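Local coordinates for protein Baccell_00875 (Bacteroides cellulosilyticus DSM 14838, PDB 5NO8) that probably acts as a polysaccharide lyase that removes the L-rhamnose caps linked to glucuronic acid on complex arabinogalactan proteins, at residues Asn450-Ala455 and Lys476-Met481; Gly488-Gly493 and Ala546-Phe551; Asn444-Tyr449 and Phe482-Tyr487; Met398-Val403 and Val454-Phe459. One frame throughout, in Å; residues are numbered along the deposited sequence.

How the contacts relate
From the N terminus, the first segment met is 398-403, and contact 4 closes its loop at 454-459, joining helix 396-409 to helix 448-465. Before that loop shuts, 444-449 opens contact 3, which closes at 482-487, so the two loops cross. Contact 1 lies nested within the loop of contact 3, both pairing helices 448-465 and 469-485; it shares Val454 and Ala455 with contact 4 and starts where that contact ends. Contact 2 follows in series, its loop running from 488-493 to 546-551 and tying the connection after helix 469-485 to helix 542-559. Met452 and Trp453 touch Ala491 and Ile492, so contacts 1 and 2 adjoin.

Contact 1 (Asn450-Ala455 and Lys476-Met481); sequences NYMWVA and KTLKSM
Tyr451 leans out from helix 448-465 with CG anti to its own carbonyl carbon (chi1 -70°), which sends the ring obliquely across the Met481 side chain; Tyr451 CB lies 3.6 Å from Met481 CG. Further out, the ring turns an edge to the opposing helix, with Ser480 OG near its plane and 3.6 Å from Tyr451 CE2; that serine hydroxyl is hydrogen-bonded to the Gln484 side chain. The tyrosine hydroxyl reaches past both segments to the Asn446 amide and the backbone N of Thr436. The two helices, consecutive in sequence, run antiparallel at 170°, axes 8.9 Å apart, a helical hairpin of the kind that builds alpha/alpha toroids. Next along the helix, Met452 starts away from the partner but bends at chi2 and chi3, so that its methyl CE wedges in at right angles, 3.4 Å from Met481 CG and 3.5 Å from Leu478 CD2, a tight fit. Replacing Tyr451 by alanine keeps CB but removes the ring and hydroxyl, and would probably loosen the packing over Met481 CB and weaken the tie to Asn446 and Thr436. Thr477 CG2 rests 3.4 Å from Tyr451 O, and Leu478 CD2 3.7 Å from Ala455 CB.

Contact 2 (Gly488-Gly493 and Ala546-Phe551); sequences GFYAIG and APAIQF
An inverse gamma turn centred on Tyr490 shapes the connection between helices 469-485 and 496-505, and this irregular backbone is pressed against one flank of helix 542-559, within the helical domain. The direct polar link is a hydrogen bond from Gly493 N to Gln550 OE1, 3.0 Å long and moderately bent, with an N-H...O angle of 142°. Gln550 reaches it with a chain extended beyond CG, and the donor sits 37° above the amide plane of the glutamine. The other end of this amide is engaged too: Gln550 NE2 bonds Tyr686 OH and a glycerol that probably comes from the crystallisation liquor. A leucine here lacks both amide atoms and would probably weaken the hold of the loop on the helix and the tie to Tyr686. Gly493 itself has a positive phi, which favours glycine.

Apolar packing comes next. Ala548 CB meets the ring edge of Tyr490, 3.7 Å from CE2, while Phe526 stacks on that ring and Asn529 bonds its hydroxyl. Ile492 and Pro547 lie side by side and point the same way, with Ile492 CG1 3.7 Å from Pro547 CG. The proline stands at a kink, where its nitrogen makes no bond to the preceding turn, and its CB comes within 3.3 Å of Ala491 O. A water lies between the two backbones, within hydrogen-bonding geometry of Ala491 O at 2.8 Å and Pro547 O at 3.0 Å, and the latter oxygen also accepts the helical N-H of Phe551.

Contact 3 (Asn444-Tyr449 and Phe482-Tyr487); sequences NRNRGY and FQQFGY
The ring of Phe485 lies flat over Gly448, whose CA sits 3.7 Å from the ring centroid and only 13° off the normal, a CH-pi contact over the middle of one face. At the far end of the ring, Phe485 CZ is 3.4 Å from Gly448 N. The same atom approaches Asn446 O, at 3.5 Å, this time with the oxygen near the ring plane at its edge. Room for such close stacking depends on the glycine, because a beta carbon at Gly448 would lie about 3.3 Å from Phe485 CD2. Beside the ring, the side chains of Asn446 and Gln484 cross at about a right angle, and the plane of the Asn446 amide stands perpendicular to the phenylalanine ring.

One shell out, the backbone turns and a cluster of charges flank the contact. Phe485 is the last helical residue of its segment; Gly486, with positive phi, turns the chain out of the helix, its N making a weak bond to Phe482 O. On the other side, Arg447 points away from the contact, its guanidinium packed between Tyr449 CB and, 3.5 Å above the opposite face, Arg445 NH2. Two like charges so close would probably repel, but salt bridges from Arg447 to Glu394 and Glu537, and from Arg445 to Asp388, are likely to balance them. The contact thus joins the entry to helix 448-465 with the exit from helix 469-485, at one end of their antiparallel pair, while Phe482 and Tyr487 pack on helix 509-529.

Contact 4 (Met398-Val403 and Val454-Phe459); sequences MGVLLV and VAELYF
Val400 holds CG1 anti to its backbone N, which places both methyls against the aliphatic part of Glu456. Glu456 CG lies 3.8 Å from Val400 CG2 and equally far from CG1, the two side chains crossing at about a right angle. The glutamate too starts with CG anti to its backbone N, then bends at chi2 (112°), and the turn brings the carboxylate beside one valine methyl, with OE2 3.7 Å from Val400 CG1. That oxygen finds its polar partners beyond the two segments, in Gln460 NE2 one helical turn on and in a glycerol probably left from crystallisation.

The helices run roughly parallel, 22° apart with axes 9.3 Å from one another, and helix 412-429 comes between them in sequence. Near-parallel neighbours that are not consecutive in the chain are consistent with one layer of an alpha/alpha toroid, where the linking helices belong to the other layer.

Leu457 sets out along the flank rather than straight at its partner. With CG anti to the backbone N and chi2 of 69°, however, its CD1 swings across to Gly399, reaching the carbonyl carbon Gly399 C at 3.9 Å. The glycine leaves room for this methyl: a beta carbon there would sit about 3.2 Å from Leu457 CD1. Val403, a turn further along and with the same first torsion as Val400, offers CG2 to Leu457 CD1 at a looser 4.2 Å. Trp682 and Val685 of helix 682-692 touch Val400, and Leu418 of helix 412-429 touches Val403.

Contact 1 (Asn450-Ala455 and Lys476-Met481)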
# COMPACT_ATOMS: atom_id res chain seq x y z
N ASN A 450 1.84 19.82 -8.66
CA ASN A 450 1.20 20.84 -7.85
C ASN A 450 0.13 21.59 -8.62
O ASN A 450 -0.85 22.04 -8.02
CB ASN A 450 2.22 21.83 -7.28
CG ASN A 450 3.23 21.18 -6.37
OD1 ASN A 450 3.07 20.03 -5.94
ND2 ASN A 450 4.28 21.93 -6.03
N TYR A 451 0.29 21.70 -9.94
CA TYR A 451 -0.65 22.46 -10.79
C TYR A 451 -2.02 21.80 -10.90
O TYR A 451 -3.04 22.50 -11.02
CB TYR A 451 -0.09 22.60 -12.20
CG TYR A 451 1.10 23.53 -12.30
CD1 TYR A 451 2.34 23.16 -11.79
CD2 TYR A 451 0.98 24.79 -12.91
CE1 TYR A 451 3.43 24.00 -11.87
CE2 TYR A 451 2.07 25.65 -13.01
CZ TYR A 451 3.30 25.25 -12.49
OH TYR A 451 4.39 26.08 -12.56
N MET A 452 -2.05 20.47 -10.95
CA MET A 452 -3.31 19.73 -11.07
C MET A 452 -4.19 19.95 -9.86
O MET A 452 -5.40 20.06 -9.99
CB MET A 452 -3.07 18.24 -11.21
CG MET A 452 -2.23 17.82 -12.41
SD MET A 452 -2.77 18.59 -13.97
CE MET A 452 -1.78 20.07 -14.01
N TRP A 453 -3.56 19.99 -8.70
CA TRP A 453 -4.27 20.08 -7.43
C TRP A 453 -4.77 21.50 -7.20
O TRP A 453 -5.89 21.69 -6.73
CB TRP A 453 -3.39 19.61 -6.28
CG TRP A 453 -2.90 18.20 -6.45
CD1 TRP A 453 -3.59 17.14 -7.01
CD2 TRP A 453 -1.62 17.69 -6.08
NE1 TRP A 453 -2.81 16.02 -6.99
CE2 TRP A 453 -1.59 16.33 -6.43
CE3 TRP A 453 -0.49 18.26 -5.48
CZ2 TRP A 453 -0.47 15.51 -6.18
CZ3 TRP A 453 0.63 17.46 -5.25
CH2 TRP A 453 0.62 16.10 -5.60
N VAL A 454 -3.95 22.49 -7.56
CA VAL A 454 -4.40 23.88 -7.56
C VAL A 454 -5.57 24.07 -8.51
O VAL A 454 -6.54 24.72 -8.15
CB VAL A 454 -3.26 24.87 -7.88
CG1 VAL A 454 -3.81 26.27 -8.17
CG2 VAL A 454 -2.31 24.93 -6.72
N ALA A 455 -5.49 23.53 -9.72
CA ALA A 455 -6.58 23.62 -10.68
C ALA A 455 -7.86 22.95 -10.20
O ALA A 455 -8.96 23.48 -10.36
CB ALA A 455 -6.18 23.02 -12.00
N LYS A 476 -6.33 28.38 -16.72
CA LYS A 476 -5.02 29.04 -16.91
C LYS A 476 -3.87 28.38 -16.13
O LYS A 476 -2.71 28.40 -16.56
CB LYS A 476 -5.09 30.52 -16.50
N THR A 477 -4.20 27.83 -14.97
CA THR A 477 -3.27 26.99 -14.24
C THR A 477 -2.92 25.75 -15.06
O THR A 477 -1.74 25.39 -15.17
CB THR A 477 -3.83 26.62 -12.86
OG1 THR A 477 -4.06 27.81 -12.12
CG2 THR A 477 -2.85 25.70 -12.08
N LEU A 478 -3.92 25.10 -15.64
CA LEU A 478 -3.66 23.94 -16.46
C LEU A 478 -2.85 24.30 -17.72
O LEU A 478 -1.97 23.53 -18.13
CB LEU A 478 -4.95 23.22 -16.85
CG LEU A 478 -5.68 22.50 -15.71
CD1 LEU A 478 -6.96 21.90 -16.25
CD2 LEU A 478 -4.78 21.43 -15.08
N LYS A 479 -3.12 25.47 -18.30
CA LYS A 479 -2.34 25.92 -19.47
C LYS A 479 -0.88 26.20 -19.14
O LYS A 479 0.00 25.85 -19.91
CB LYS A 479 -2.98 27.17 -20.09
CG LYS A 479 -4.36 26.93 -20.69
CD LYS A 479 -4.43 25.88 -21.79
CE LYS A 479 -3.48 26.18 -22.96
NZ LYS A 479 -3.94 25.52 -24.22
N SER A 480 -0.65 26.85 -18.00
CA SER A 480 0.69 27.11 -17.49
C SER A 480 1.43 25.81 -17.27
O SER A 480 2.63 25.71 -17.56
CB SER A 480 0.61 27.89 -16.18
OG SER A 480 1.89 28.16 -15.63
N MET A 481 0.71 24.79 -16.77
CA MET A 481 1.31 23.48 -16.60
C MET A 481 1.70 22.85 -17.95
O MET A 481 2.85 22.47 -18.12
CB MET A 481 0.40 22.55 -15.80
CG MET A 481 1.13 21.30 -15.31
SD MET A 481 1.19 20.05 -16.59
CE MET A 481 1.89 18.66 -15.68

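Contact 2 (Gly488-Gly493 and Ala546-Phe551)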
# COMPACT_ATOMS: atom_id res chain seq x y z
N GLY A 488 3.08 14.81 -21.60
CA GLY A 488 3.24 13.42 -21.15
C GLY A 488 3.62 13.27 -19.69
O GLY A 488 4.26 12.27 -19.34
N PHE A 489 3.27 14.25 -18.85
CA PHE A 489 3.54 14.17 -17.40
C PHE A 489 2.38 13.37 -16.79
O PHE A 489 1.20 13.72 -16.99
CB PHE A 489 3.64 15.58 -16.79
CG PHE A 489 4.29 15.63 -15.41
CD1 PHE A 489 3.58 15.23 -14.27
CD2 PHE A 489 5.57 16.15 -15.25
CE1 PHE A 489 4.16 15.31 -13.00
CE2 PHE A 489 6.15 16.24 -13.99
CZ PHE A 489 5.45 15.81 -12.86
N TYR A 490 2.70 12.32 -16.04
CA TYR A 490 1.71 11.42 -15.47
C TYR A 490 1.26 11.95 -14.11
O TYR A 490 1.49 11.32 -13.05
CB TYR A 490 2.27 10.01 -15.34
CG TYR A 490 2.40 9.27 -16.64
CD1 TYR A 490 3.28 9.69 -17.65
CD2 TYR A 490 1.64 8.13 -16.88
CE1 TYR A 490 3.38 8.98 -18.85
CE2 TYR A 490 1.73 7.42 -18.07
CZ TYR A 490 2.60 7.85 -19.06
OH TYR A 490 2.67 7.11 -20.24
N ALA A 491 0.59 13.08 -14.13
CA ALA A 491 0.24 13.78 -12.89
C ALA A 491 -0.94 13.06 -12.24
O ALA A 491 -1.75 12.46 -12.93
CB ALA A 491 -0.13 15.22 -13.20
N ILE A 492 -1.03 13.19 -10.92
CA ILE A 492 -2.09 12.59 -10.15
C ILE A 492 -3.33 13.51 -10.15
O ILE A 492 -3.23 14.71 -9.83
CB ILE A 492 -1.66 12.35 -8.70
CG1 ILE A 492 -0.48 11.36 -8.65
CG2 ILE A 492 -2.85 11.81 -7.89
CD1 ILE A 492 0.34 11.48 -7.39
N GLY A 493 -4.47 12.93 -10.48
CA GLY A 493 -5.74 13.63 -10.38
C GLY A 493 -5.83 14.79 -11.36
O GLY A 493 -6.23 15.90 -10.99
N ALA A 546 -1.61 4.34 -11.79
CA ALA A 546 -3.03 4.63 -11.51
C ALA A 546 -3.47 5.94 -12.15
O ALA A 546 -4.52 5.98 -12.77
CB ALA A 546 -3.33 4.61 -10.01
N PRO A 547 -2.67 7.02 -12.00
CA PRO A 547 -3.07 8.28 -12.67
C PRO A 547 -3.20 8.20 -14.20
O PRO A 547 -4.06 8.90 -14.76
CB PRO A 547 -1.94 9.21 -12.32
CG PRO A 547 -1.50 8.74 -10.98
CD PRO A 547 -1.55 7.25 -11.08
N ALA A 548 -2.36 7.39 -14.86
CA ALA A 548 -2.49 7.17 -16.31
C ALA A 548 -3.89 6.71 -16.63
O ALA A 548 -4.55 7.25 -17.52
CB ALA A 548 -1.48 6.13 -16.81
N ILE A 549 -4.36 5.72 -15.88
CA ILE A 549 -5.63 5.09 -16.17
C ILE A 549 -6.79 5.99 -15.73
O ILE A 549 -7.85 6.03 -16.40
CB ILE A 549 -5.73 3.71 -15.49
CG1 ILE A 549 -4.57 2.81 -15.93
CG2 ILE A 549 -7.05 3.04 -15.77
CD1 ILE A 549 -4.53 1.49 -15.21
N GLN A 550 -6.59 6.70 -14.61
CA GLN A 550 -7.54 7.69 -14.07
C GLN A 550 -7.80 8.76 -15.15
O GLN A 550 -8.95 9.09 -15.46
CB GLN A 550 -6.94 8.34 -12.81
CG GLN A 550 -7.78 9.39 -12.09
CD GLN A 550 -6.99 10.14 -11.01
OE1 GLN A 550 -5.75 10.26 -11.07
NE2 GLN A 550 -7.72 10.66 -10.02
N PHE A 551 -6.72 9.23 -15.75
CA PHE A 551 -6.82 10.21 -16.83
C PHE A 551 -7.53 9.67 -18.06
O PHE A 551 -8.48 10.30 -18.58
CB PHE A 551 -5.43 10.69 -17.22
CG PHE A 551 -5.46 11.68 -18.34
CD1 PHE A 551 -5.60 13.01 -18.08
CD2 PHE A 551 -5.41 11.24 -19.66
CE1 PHE A 551 -5.65 13.94 -19.10
CE2 PHE A 551 -5.46 12.15 -20.69
CZ PHE A 551 -5.58 13.49 -20.41
O HOH W 1 -4.35 11.67 -13.52

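Contact 3 (Asn444-Tyr449 and Phe482-Tyr487)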
# COMPACT_ATOMS: atom_id res chain seq x y z
N ASN A 444 11.47 27.65 -3.96
CA ASN A 444 11.59 26.19 -4.00
C ASN A 444 11.04 25.64 -5.33
O ASN A 444 10.81 26.40 -6.27
CB ASN A 444 10.93 25.56 -2.75
CG ASN A 444 11.74 24.41 -2.21
OD1 ASN A 444 11.88 23.36 -2.86
ND2 ASN A 444 12.31 24.60 -1.03
N ARG A 445 10.83 24.32 -5.41
CA ARG A 445 10.64 23.67 -6.69
C ARG A 445 9.34 24.05 -7.44
O ARG A 445 8.28 24.32 -6.83
CB ARG A 445 10.75 22.14 -6.54
CG ARG A 445 9.57 21.49 -5.81
CD ARG A 445 9.84 20.04 -5.46
NE ARG A 445 8.80 19.51 -4.58
CZ ARG A 445 8.83 18.31 -3.99
NH1 ARG A 445 9.85 17.48 -4.18
NH2 ARG A 445 7.81 17.92 -3.20
N ASN A 446 9.43 24.05 -8.77
CA ASN A 446 8.31 24.27 -9.65
C ASN A 446 8.00 22.88 -10.20
O ASN A 446 8.71 22.37 -11.06
CB ASN A 446 8.69 25.28 -10.75
CG ASN A 446 7.56 25.56 -11.72
OD1 ASN A 446 6.44 25.12 -11.55
ND2 ASN A 446 7.88 26.31 -12.77
N ARG A 447 6.94 22.25 -9.67
CA ARG A 447 6.70 20.81 -9.81
C ARG A 447 5.33 20.56 -10.44
O ARG A 447 4.33 21.10 -9.97
CB ARG A 447 6.78 20.21 -8.41
CG ARG A 447 6.31 18.78 -8.21
CD ARG A 447 6.23 18.54 -6.71
NE ARG A 447 5.98 17.16 -6.32
CZ ARG A 447 5.16 16.78 -5.32
NH1 ARG A 447 5.06 15.49 -5.02
NH2 ARG A 447 4.44 17.67 -4.61
N GLY A 448 5.27 19.72 -11.46
CA GLY A 448 4.07 19.58 -12.30
C GLY A 448 2.84 19.08 -11.56
O GLY A 448 1.72 19.47 -11.88
N TYR A 449 3.07 18.22 -10.57
CA TYR A 449 2.00 17.65 -9.74
C TYR A 449 1.17 18.76 -9.11
O TYR A 449 -0.06 18.67 -9.05
CB TYR A 449 2.59 16.77 -8.62
CG TYR A 449 3.17 15.44 -9.07
CD1 TYR A 449 2.34 14.40 -9.47
CD2 TYR A 449 4.56 15.20 -9.04
CE1 TYR A 449 2.85 13.17 -9.87
CE2 TYR A 449 5.09 13.95 -9.42
CZ TYR A 449 4.22 12.95 -9.84
OH TYR A 449 4.68 11.72 -10.24
N PHE A 482 0.78 22.78 -18.91
CA PHE A 482 1.09 22.22 -20.23
C PHE A 482 2.20 23.00 -20.98
O PHE A 482 3.04 22.39 -21.65
CB PHE A 482 -0.15 22.15 -21.13
CG PHE A 482 -1.23 21.24 -20.62
CD1 PHE A 482 -0.94 19.93 -20.23
CD2 PHE A 482 -2.55 21.68 -20.56
CE1 PHE A 482 -1.95 19.09 -19.78
CE2 PHE A 482 -3.55 20.84 -20.10
CZ PHE A 482 -3.25 19.55 -19.71
N GLN A 483 2.20 24.32 -20.85
CA GLN A 483 3.28 25.17 -21.42
C GLN A 483 4.67 24.74 -20.94
O GLN A 483 5.60 24.61 -21.74
CB GLN A 483 3.05 26.65 -21.08
CG GLN A 483 4.02 27.65 -21.74
CD GLN A 483 5.20 28.07 -20.85
OE1 GLN A 483 5.00 28.66 -19.78
NE2 GLN A 483 6.42 27.79 -21.30
N GLN A 484 4.79 24.50 -19.63
CA GLN A 484 6.08 24.28 -19.00
C GLN A 484 6.53 22.83 -19.00
O GLN A 484 7.73 22.56 -19.12
CB GLN A 484 6.06 24.76 -17.55
CG GLN A 484 5.84 26.25 -17.38
CD GLN A 484 5.66 26.61 -15.93
OE1 GLN A 484 4.53 26.69 -15.43
NE2 GLN A 484 6.76 26.85 -15.24
N PHE A 485 5.59 21.91 -18.82
CA PHE A 485 5.92 20.50 -18.61
C PHE A 485 5.57 19.62 -19.79
O PHE A 485 5.93 18.46 -19.78
CB PHE A 485 5.21 19.96 -17.34
CG PHE A 485 5.66 20.63 -16.08
CD1 PHE A 485 5.07 21.81 -15.65
CD2 PHE A 485 6.68 20.09 -15.30
CE1 PHE A 485 5.50 22.45 -14.50
CE2 PHE A 485 7.11 20.71 -14.16
CZ PHE A 485 6.52 21.89 -13.73
N GLY A 486 4.90 20.16 -20.80
CA GLY A 486 4.47 19.37 -21.95
C GLY A 486 3.26 18.50 -21.64
O GLY A 486 2.59 18.72 -20.62
N TYR A 487 3.03 17.50 -22.48
CA TYR A 487 1.81 16.71 -22.51
C TYR A 487 1.89 15.29 -21.92
O TYR A 487 0.86 14.66 -21.73
CB TYR A 487 1.30 16.66 -23.95
CG TYR A 487 0.78 18.02 -24.35
CD1 TYR A 487 -0.48 18.44 -23.93
CD2 TYR A 487 1.56 18.92 -25.08
CE1 TYR A 487 -0.97 19.69 -24.25
CE2 TYR A 487 1.08 20.18 -25.40
CZ TYR A 487 -0.19 20.56 -24.99
OH TYR A 487 -0.71 21.80 -25.28

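Contact 4 (Met398-Val403 and Val454-Phe459)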
# COMPACT_ATOMS: atom_id res chain seq x y z
N MET A 398 -6.53 19.20 1.46
CA MET A 398 -7.39 19.73 2.54
C MET A 398 -8.42 20.72 2.02
O MET A 398 -9.60 20.67 2.41
CB MET A 398 -6.57 20.32 3.66
CG MET A 398 -5.91 19.21 4.49
SD MET A 398 -5.01 19.77 5.89
CE MET A 398 -3.42 20.11 5.11
N GLY A 399 -8.02 21.58 1.07
CA GLY A 399 -9.00 22.47 0.44
C GLY A 399 -10.00 21.73 -0.42
O GLY A 399 -11.20 22.02 -0.40
N VAL A 400 -9.55 20.75 -1.19
CA VAL A 400 -10.44 20.03 -2.06
C VAL A 400 -11.45 19.23 -1.20
O VAL A 400 -12.65 19.19 -1.51
CB VAL A 400 -9.67 19.14 -3.05
CG1 VAL A 400 -10.61 18.34 -3.92
CG2 VAL A 400 -8.74 20.00 -3.92
N LEU A 401 -10.97 18.64 -0.11
CA LEU A 401 -11.87 17.94 0.78
C LEU A 401 -12.94 18.90 1.36
O LEU A 401 -14.14 18.57 1.36
CB LEU A 401 -11.13 17.32 1.96
CG LEU A 401 -12.02 16.67 3.02
CD1 LEU A 401 -12.92 15.61 2.40
CD2 LEU A 401 -11.17 16.08 4.13
N LEU A 402 -12.49 20.04 1.89
CA LEU A 402 -13.46 20.98 2.49
C LEU A 402 -14.50 21.48 1.49
O LEU A 402 -15.67 21.64 1.87
CB LEU A 402 -12.80 22.12 3.22
CG LEU A 402 -12.50 21.87 4.70
CD1 LEU A 402 -11.68 20.62 4.99
CD2 LEU A 402 -11.85 23.10 5.31
N VAL A 403 -14.12 21.67 0.22
CA VAL A 403 -15.12 21.97 -0.82
C VAL A 403 -16.14 20.86 -0.97
O VAL A 403 -17.34 21.12 -1.03
CB VAL A 403 -14.50 22.21 -2.22
CG1 VAL A 403 -15.62 22.44 -3.24
CG2 VAL A 403 -13.57 23.39 -2.19
N VAL A 454 -3.95 22.49 -7.56
CA VAL A 454 -4.40 23.88 -7.56
C VAL A 454 -5.57 24.07 -8.51
O VAL A 454 -6.54 24.72 -8.15
CB VAL A 454 -3.26 24.87 -7.88
CG1 VAL A 454 -3.81 26.27 -8.17
CG2 VAL A 454 -2.31 24.93 -6.72
N ALA A 455 -5.49 23.53 -9.72
CA ALA A 455 -6.58 23.62 -10.68
C ALA A 455 -7.86 22.95 -10.20
O ALA A 455 -8.96 23.48 -10.36
CB ALA A 455 -6.18 23.02 -12.00
N GLU A 456 -7.70 21.76 -9.62
CA GLU A 456 -8.84 21.08 -9.03
C GLU A 456 -9.49 22.00 -8.02
O GLU A 456 -10.69 22.18 -8.07
CB GLU A 456 -8.43 19.77 -8.35
CG GLU A 456 -9.54 19.15 -7.49
CD GLU A 456 -10.14 17.85 -7.98
OE1 GLU A 456 -9.53 17.12 -8.81
OE2 GLU A 456 -11.26 17.53 -7.50
N LEU A 457 -8.71 22.58 -7.12
CA LEU A 457 -9.27 23.47 -6.11
C LEU A 457 -10.11 24.57 -6.77
O LEU A 457 -11.26 24.81 -6.37
CB LEU A 457 -8.21 24.08 -5.20
CG LEU A 457 -8.72 25.13 -4.21
CD1 LEU A 457 -9.60 24.50 -3.12
CD2 LEU A 457 -7.62 25.91 -3.56
N TYR A 458 -9.54 25.21 -7.79
CA TYR A 458 -10.25 26.34 -8.42
C TYR A 458 -11.54 25.91 -9.08
O TYR A 458 -12.57 26.56 -8.88
CB TYR A 458 -9.33 27.10 -9.41
CG TYR A 458 -8.14 27.82 -8.82
CD1 TYR A 458 -8.11 28.26 -7.51
CD2 TYR A 458 -7.02 28.11 -9.61
CE1 TYR A 458 -7.01 28.94 -6.99
CE2 TYR A 458 -5.93 28.78 -9.12
CZ TYR A 458 -5.92 29.20 -7.82
OH TYR A 458 -4.84 29.87 -7.32
N PHE A 459 -11.55 24.81 -9.83
CA PHE A 459 -12.77 24.34 -10.44
C PHE A 459 -13.83 23.96 -9.39
O PHE A 459 -15.02 24.26 -9.57
CB PHE A 459 -12.54 23.16 -11.37
CG PHE A 459 -11.70 23.48 -12.60
CD1 PHE A 459 -12.04 24.52 -13.46
CD2 PHE A 459 -10.60 22.69 -12.92
CE1 PHE A 459 -11.29 24.77 -14.60
CE2 PHE A 459 -9.83 22.94 -14.04
CZ PHE A 459 -10.19 23.98 -14.90